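Local coordinates for choline dehydrogenase and related flavoproteins (PDB 3Q9T) that oxidises formate as a formate oxidase of the glucose-methanol-choline oxidoreductase family, using a flavin cofactor present as 8-formyl-FAD, at the interface of chains A and B. Residues are numbered along the deposited sequence; one frame, centred on the assembly and turned at random. Chains: chain A/B, Choline dehydrogenase and related flavoproteins.

The interface of chains A and B. Residues chain A 407-409, 486-487; chain B 407-408, 486-487, 503.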
# COMPACT_ATOMS: atom_id res chain seq x y z
N HIS A 407 8.85 -1.95 6.98
CA HIS A 407 7.68 -2.15 7.84
C HIS A 407 7.95 -2.81 9.17
O HIS A 407 7.02 -3.02 9.93
CB HIS A 407 6.55 -2.89 7.10
CG HIS A 407 5.96 -2.10 5.98
ND1 HIS A 407 4.99 -1.14 6.18
CD2 HIS A 407 6.24 -2.07 4.65
CE1 HIS A 407 4.67 -0.59 5.02
NE2 HIS A 407 5.42 -1.13 4.08
N PHE A 408 9.23 -3.11 9.45
CA PHE A 408 9.61 -3.77 10.70
C PHE A 408 10.35 -2.82 11.62
O PHE A 408 11.18 -2.05 11.18
CB PHE A 408 10.50 -4.98 10.44
CG PHE A 408 9.95 -5.91 9.39
CD1 PHE A 408 8.58 -6.10 9.25
CD2 PHE A 408 10.81 -6.60 8.52
CE1 PHE A 408 8.08 -6.97 8.28
CE2 PHE A 408 10.32 -7.46 7.55
CZ PHE A 408 8.95 -7.65 7.43
N PRO A 409 10.04 -2.88 12.92
CA PRO A 409 10.78 -1.99 13.82
C PRO A 409 12.25 -2.38 13.89
O PRO A 409 12.66 -3.48 13.49
CB PRO A 409 10.08 -2.19 15.18
CG PRO A 409 9.34 -3.47 15.07
CD PRO A 409 9.03 -3.70 13.61
N PRO A 486 11.88 -10.55 11.07
CA PRO A 486 11.17 -10.64 12.35
C PRO A 486 10.42 -11.95 12.54
O PRO A 486 9.80 -12.13 13.60
CB PRO A 486 10.16 -9.50 12.24
CG PRO A 486 9.79 -9.51 10.78
CD PRO A 486 11.07 -9.89 10.04
N TRP A 487 10.42 -12.82 11.54
CA TRP A 487 9.86 -14.17 11.67
C TRP A 487 10.51 -14.97 10.58
O TRP A 487 11.39 -14.45 9.89
CB TRP A 487 8.33 -14.17 11.50
CG TRP A 487 7.87 -13.37 10.33
CD1 TRP A 487 8.02 -13.70 9.01
CD2 TRP A 487 7.19 -12.12 10.36
NE1 TRP A 487 7.47 -12.72 8.22
CE2 TRP A 487 6.95 -11.74 9.02
CE3 TRP A 487 6.76 -11.28 11.38
CZ2 TRP A 487 6.30 -10.54 8.68
CZ3 TRP A 487 6.11 -10.09 11.04
CH2 TRP A 487 5.89 -9.74 9.70
N HIS B 407 -0.84 -8.57 7.53
CA HIS B 407 0.55 -8.65 7.06
C HIS B 407 1.45 -9.55 7.87
O HIS B 407 2.63 -9.66 7.55
CB HIS B 407 1.17 -7.26 6.90
CG HIS B 407 0.55 -6.46 5.81
ND1 HIS B 407 0.90 -6.59 4.48
CD2 HIS B 407 -0.45 -5.54 5.84
CE1 HIS B 407 0.17 -5.77 3.75
NE2 HIS B 407 -0.66 -5.13 4.54
N PHE B 408 0.91 -10.20 8.90
CA PHE B 408 1.69 -11.08 9.77
C PHE B 408 1.34 -12.54 9.55
O PHE B 408 0.18 -12.88 9.40
CB PHE B 408 1.47 -10.74 11.24
CG PHE B 408 1.61 -9.28 11.55
CD1 PHE B 408 2.52 -8.49 10.86
CD2 PHE B 408 0.82 -8.68 12.53
CE1 PHE B 408 2.66 -7.13 11.16
CE2 PHE B 408 0.93 -7.33 12.83
CZ PHE B 408 1.86 -6.55 12.14
N PRO B 486 3.36 -9.48 16.55
CA PRO B 486 4.65 -10.15 16.30
C PRO B 486 5.84 -9.42 16.91
O PRO B 486 6.96 -9.90 16.78
CB PRO B 486 4.76 -10.10 14.79
CG PRO B 486 4.13 -8.78 14.44
CD PRO B 486 2.99 -8.59 15.43
N TRP B 487 5.62 -8.25 17.51
CA TRP B 487 6.66 -7.54 18.25
C TRP B 487 5.91 -6.62 19.18
O TRP B 487 4.69 -6.68 19.23
CB TRP B 487 7.58 -6.74 17.31
CG TRP B 487 6.83 -5.94 16.30
CD1 TRP B 487 6.08 -4.82 16.52
CD2 TRP B 487 6.75 -6.20 14.89
NE1 TRP B 487 5.54 -4.37 15.34
CE2 TRP B 487 5.94 -5.20 14.33
CE3 TRP B 487 7.29 -7.18 14.06
CZ2 TRP B 487 5.64 -5.15 12.95
CZ3 TRP B 487 7.00 -7.13 12.70
CH2 TRP B 487 6.18 -6.12 12.17
N ASP B 503 0.15 2.18 9.96
CA ASP B 503 0.69 1.06 9.21
C ASP B 503 0.03 -0.27 9.55
O ASP B 503 0.15 -1.24 8.80
CB ASP B 503 2.21 0.95 9.40
CG ASP B 503 2.87 0.19 8.28
OD1 ASP B 503 2.53 0.45 7.11
OD2 ASP B 503 3.71 -0.68 8.57
O HOH W 1 4.27 -2.45 10.52
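Two tryptophans meet rim to rim at the two-fold axis: CZ3 of A:Trp487 lies 3.5 Å from CZ3 of B:Trp487, the side chains crossing obliquely. The indole of B:Trp487 is wedged between two prolines. From the partner chain, A:Pro409 lays CD over the six-membered ring, 3.6 Å from the centroid, and CG over the five-membered ring, in CH-pi contacts. On the opposite face sits CG of B:Pro486, 3.5 Å above the ring plane and offset toward the rim. At the far corner, CH2 of B:Trp487 is 3.8 Å from CD1 of A:Phe408, the side chains crossing at about a right angle. A:Pro486 runs alongside B:Trp487, CB near CZ3.

A:His407 gives its ND1 hydrogen, in the ring plane, to the carboxylate OD2 of B:Asp503 (2.7 Å, 172° at the hydrogen). The acceptor uses its syn lone pair, and OD1 of B:Asp503 approaches ND1 of A:His407 at 3.1 Å, so the nearly coplanar carboxylate faces the N-H with both oxygens. This should fix the imidazole's rotation, and the carboxylate may favour a protonated ring. Water 1 links OD2 of B:Asp503 (2.7 Å) to the backbone O of A:His407 (2.9 Å).

Each Trp487 CG takes the crowded position between backbone N and carbonyl carbon (chi1 47°), setting the indole against Pro486 of its own chain. That proline, which follows a cis peptide bond, also places CG over the centre of Phe408. B:Asp503, near the end of helix 494-504, holds CG anti to its backbone N (chi1 -158°) and so reaches A:His407. The Pro409 cap and His407-Asp503 clasp recur with the chains exchanged, and the patch joins the deposited dimer's subunits; the structure alone does not show whether it forms in solution.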